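Local coordinates for protein rhodopsin (Rubrobacter xylanophilus, PDB 6KFQ) that binds retinal within a bundle of transmembrane helices and probably uses the light it absorbs to pump protons across the cell membrane, at residues A48-V51 against M52-S56; A70-I73 against D74-I77. All blocks are in the same frame, centred on the assembly; numbering follows the deposited sequence.

Contact 1: A48-V51 against M52-S56; sequences AYLV and MATGS. With MPG ([(Z)-octadec-9-enyl] (2R)-2,3-bis(oxidanyl)propanoate), chain N.
Met-52 keeps CG anti to its own carbonyl carbon (chi1 -62°) and then folds at chi3 (-79°), a bend that swings its methyl CE back over the Tyr-49 ring. CE lies 4.2 Å from the ring centroid and almost on the ring normal, a CH-pi contact over the face. A flexible thioether chain suits this place because it can curl round until its terminal methyl meets the aromatic surface one turn back. The backbone beneath is regular helix, with Met-52 N bonded to Ala-48 O at 2.9 Å and Ala-53 N to Tyr-49 O at 2.7 Å. Then the helix ends. Thr-54 sets OG1 between its backbone N and carbonyl carbon, where the hydroxyl lies 2.9 Å from Leu-50 O and 3.1 Å from Val-51 O, two acceptors for one proton, while its methyl CG2 rests against Leu-50 CD1. Gly-55 is the C' residue of a Schellman motif: Ser-56 N reaches Val-51 O at 2.9 Å, and Gly-55 N bonds to Met-52 O. Glycine suits the position because it adopts a phi of 90° easily. Ala-48, small and apolar, brings CB to 3.6 Å from C15 of the bound MPG. This end of helix 32-53 meets three others: Leu-50 and Ala-53 touch Trp-7 of helix 2-23, Tyr-49 OH is hydrogen-bonded to Asp-205 of helix 194-218, and Met-52 meets Ala-70 of helix 70-90.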
# COMPACT_ATOMS: atom_id res chain seq x y z
N ALA A 48 1.28 -12.95 0.84
CA ALA A 48 2.39 -12.62 1.72
C ALA A 48 2.08 -12.99 3.16
O ALA A 48 2.92 -13.58 3.86
CB ALA A 48 2.72 -11.12 1.63
N TYR A 49 0.88 -12.66 3.63
CA TYR A 49 0.51 -12.99 5.01
C TYR A 49 0.45 -14.49 5.24
O TYR A 49 0.82 -14.97 6.31
CB TYR A 49 -0.81 -12.32 5.37
CG TYR A 49 -0.59 -10.96 6.01
CD1 TYR A 49 -0.68 -9.79 5.26
CD2 TYR A 49 -0.24 -10.86 7.35
CE1 TYR A 49 -0.46 -8.55 5.84
CE2 TYR A 49 -0.02 -9.62 7.94
CZ TYR A 49 -0.13 -8.47 7.18
OH TYR A 49 0.11 -7.25 7.77
N LEU A 50 -0.00 -15.26 4.24
CA LEU A 50 0.00 -16.71 4.39
C LEU A 50 1.43 -17.24 4.50
O LEU A 50 1.72 -18.10 5.33
CB LEU A 50 -0.72 -17.37 3.22
CG LEU A 50 -0.96 -18.88 3.28
CD1 LEU A 50 -1.57 -19.29 4.62
CD2 LEU A 50 -1.85 -19.32 2.13
N VAL A 51 2.32 -16.73 3.65
CA VAL A 51 3.73 -17.12 3.70
C VAL A 51 4.31 -16.84 5.08
O VAL A 51 4.90 -17.72 5.71
CB VAL A 51 4.53 -16.42 2.59
CG1 VAL A 51 6.02 -16.64 2.79
CG2 VAL A 51 4.10 -16.94 1.22
N MET A 52 4.12 -15.62 5.58
CA MET A 52 4.64 -15.28 6.90
C MET A 52 3.94 -16.07 8.00
O MET A 52 4.58 -16.49 8.97
CB MET A 52 4.51 -13.78 7.14
CG MET A 52 5.31 -12.95 6.14
SD MET A 52 5.30 -11.22 6.64
CE MET A 52 3.69 -10.67 6.07
N ALA A 53 2.62 -16.28 7.87
CA ALA A 53 1.88 -17.00 8.91
C ALA A 53 2.34 -18.44 9.04
O ALA A 53 2.35 -18.99 10.14
CB ALA A 53 0.37 -16.97 8.62
N THR A 54 2.72 -19.07 7.93
CA THR A 54 3.18 -20.45 7.96
C THR A 54 4.68 -20.57 8.22
O THR A 54 5.23 -21.67 8.10
CB THR A 54 2.82 -21.16 6.65
OG1 THR A 54 3.36 -20.44 5.54
CG2 THR A 54 1.30 -21.23 6.50
N GLY A 55 5.34 -19.47 8.56
CA GLY A 55 6.73 -19.51 8.98
C GLY A 55 7.77 -19.37 7.88
O GLY A 55 8.96 -19.57 8.16
N SER A 56 7.37 -19.02 6.66
CA SER A 56 8.30 -18.98 5.53
C SER A 56 8.60 -17.57 5.05
O SER A 56 9.16 -17.40 3.96
CB SER A 56 7.74 -19.81 4.37
OG SER A 56 7.57 -21.16 4.74
C13 MPG N . 6.65 -13.02 -0.83
C14 MPG N . 5.22 -13.47 -1.03
C15 MPG N . 4.27 -12.35 -1.39
C16 MPG N . 4.34 -11.89 -2.82
C17 MPG N . 3.77 -12.87 -3.81
C18 MPG N . 3.87 -12.42 -5.25

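Contact 2: A70-I73 against D74-I77; sequences ARYI and DWVI. With RET (retinal), chain R.
Backbone bonds of helix 70-90 join Asp-74 N to Ala-70 O, Trp-75 N to Arg-71 O (3.0 Å) and Val-76 N to Tyr-72 O, placing side chains three and four residues apart alongside one another. Arg-71 and Trp-75 point the same way: with chi1 at -176° and chi2 also extended, the arginine lays CG over one face of the indole, 3.7 Å from the centroid of its six-membered ring. Retinal takes the opposite face, its polyene passing Trp-75 CD1 at 3.5 Å from C14. Tyr-72 offers its own face to the indole edge in an edge-to-face pair, centroids 5.0 Å apart and planes at 59°, and its hydroxyl is hydrogen-bonded to Glu-187. A broad, flat tryptophan suits a wall of the chromophore pocket, and arginine suits the place behind it because its methylenes can pack on the ring while the guanidinium extends past. Asp-74 OD1 is hydrogen-bonded to Thr-78 OG1. One water accepts from Arg-71 NH1 at 2.8 Å and, weakly, from Trp-75 NE1 at 3.1 Å. Packing on both faces should therefore restrict the indole's tilt against the retinal, and the weak water bond adds only a little.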
# COMPACT_ATOMS: atom_id res chain seq x y z
N ALA A 70 9.23 -10.84 3.72
CA ALA A 70 8.15 -11.06 2.75
C ALA A 70 7.20 -9.87 2.71
O ALA A 70 6.59 -9.61 1.67
CB ALA A 70 7.38 -12.34 3.10
N ARG A 71 7.06 -9.19 3.84
CA ARG A 71 6.34 -7.93 3.95
C ARG A 71 6.66 -6.97 2.81
O ARG A 71 5.77 -6.38 2.18
CB ARG A 71 6.72 -7.32 5.31
CG ARG A 71 6.04 -6.07 5.68
CD ARG A 71 6.42 -5.61 7.08
NE ARG A 71 6.31 -6.62 8.14
CZ ARG A 71 5.17 -7.14 8.59
NH1 ARG A 71 3.99 -6.80 8.07
NH2 ARG A 71 5.21 -8.04 9.58
N TYR A 72 7.95 -6.80 2.53
CA TYR A 72 8.37 -5.83 1.53
C TYR A 72 8.11 -6.29 0.10
O TYR A 72 7.99 -5.45 -0.80
CB TYR A 72 9.86 -5.52 1.72
CG TYR A 72 10.19 -4.93 3.08
CD1 TYR A 72 10.32 -5.75 4.21
CD2 TYR A 72 10.38 -3.56 3.24
CE1 TYR A 72 10.62 -5.21 5.45
CE2 TYR A 72 10.68 -3.01 4.47
CZ TYR A 72 10.79 -3.85 5.58
OH TYR A 72 11.10 -3.31 6.81
N ILE A 73 8.03 -7.61 -0.13
CA ILE A 73 7.72 -8.10 -1.46
C ILE A 73 6.27 -7.82 -1.79
O ILE A 73 5.94 -7.42 -2.92
CB ILE A 73 8.04 -9.60 -1.56
CG1 ILE A 73 9.43 -9.90 -0.97
CG2 ILE A 73 7.94 -10.07 -3.01
CD1 ILE A 73 10.56 -9.17 -1.66
N ASP A 74 5.38 -8.05 -0.83
CA ASP A 74 4.02 -7.52 -0.87
C ASP A 74 4.04 -6.04 -1.25
O ASP A 74 3.50 -5.64 -2.28
CB ASP A 74 3.37 -7.77 0.50
CG ASP A 74 2.00 -7.10 0.69
OD1 ASP A 74 1.66 -6.13 -0.01
OD2 ASP A 74 1.27 -7.55 1.62
N TRP A 75 4.71 -5.23 -0.43
CA TRP A 75 4.64 -3.78 -0.59
C TRP A 75 5.13 -3.32 -1.95
O TRP A 75 4.53 -2.44 -2.57
CB TRP A 75 5.44 -3.09 0.51
CG TRP A 75 4.87 -3.28 1.88
CD1 TRP A 75 3.67 -3.86 2.21
CD2 TRP A 75 5.47 -2.88 3.11
NE1 TRP A 75 3.50 -3.85 3.58
CE2 TRP A 75 4.59 -3.24 4.15
CE3 TRP A 75 6.67 -2.24 3.43
CZ2 TRP A 75 4.87 -2.99 5.48
CZ3 TRP A 75 6.96 -2.00 4.76
CH2 TRP A 75 6.07 -2.38 5.77
N VAL A 76 6.24 -3.90 -2.44
CA VAL A 76 6.83 -3.40 -3.68
C VAL A 76 5.90 -3.64 -4.86
O VAL A 76 6.02 -2.97 -5.89
CB VAL A 76 8.22 -4.04 -3.91
CG1 VAL A 76 8.09 -5.39 -4.58
CG2 VAL A 76 9.11 -3.10 -4.74
N ILE A 77 4.95 -4.56 -4.72
CA ILE A 77 3.94 -4.78 -5.75
C ILE A 77 2.69 -3.98 -5.47
O ILE A 77 2.14 -3.33 -6.36
CB ILE A 77 3.63 -6.29 -5.87
CG1 ILE A 77 4.86 -7.05 -6.37
CG2 ILE A 77 2.43 -6.51 -6.78
CD1 ILE A 77 4.83 -8.53 -6.07
C1 RET R . 9.42 1.93 5.24
C2 RET R . 10.76 2.06 5.99
C3 RET R . 11.69 3.12 5.45
C4 RET R . 11.02 4.48 5.40
C5 RET R . 9.59 4.44 4.91
C6 RET R . 8.90 3.30 4.75
C7 RET R . 7.52 3.35 4.28
C8 RET R . 6.67 2.35 3.92
C9 RET R . 5.30 2.44 3.46
C10 RET R . 4.59 1.30 3.34
C11 RET R . 3.23 1.15 2.90
C12 RET R . 2.68 -0.05 2.81
C13 RET R . 1.34 -0.36 2.37
C14 RET R . 0.99 -1.66 2.23
C15 RET R . -0.27 -2.19 1.77
C16 RET R . 9.65 0.98 4.06
C17 RET R . 8.46 1.26 6.25
C18 RET R . 9.10 5.79 4.45
C19 RET R . 4.72 3.79 3.16
C20 RET R . 0.41 0.78 2.06
O HOH W 1 2.87 -6.06 5.61

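Overall arrangement
Contact 1 closes helix 32-53, and contact 2 lies near the start of helix 70-90; their centres are 12 Å apart, and the two helices pack directly. Ala-48 CB meets Asp-74 CB at 3.6 Å, and Met-52 CG lies 3.7 Å from Ala-70 CB, so each pairing sets an alanine against a longer side chain. Their relation to retinal differs. Contact 2 touches the chromophore through Trp-75, whereas in contact 1 the side chain of Tyr-49 is about 8 Å from the bound retinal. Tyr-49 nevertheless packs on Arg-71, and Asp-205, its hydrogen-bond partner, also touches Trp-75, consistent with Tyr-49 belonging to a second shell. Both contacts also touch bound MPG: Ala-48 and Leu-50 in contact 1, Ile-73 and Val-76 in contact 2.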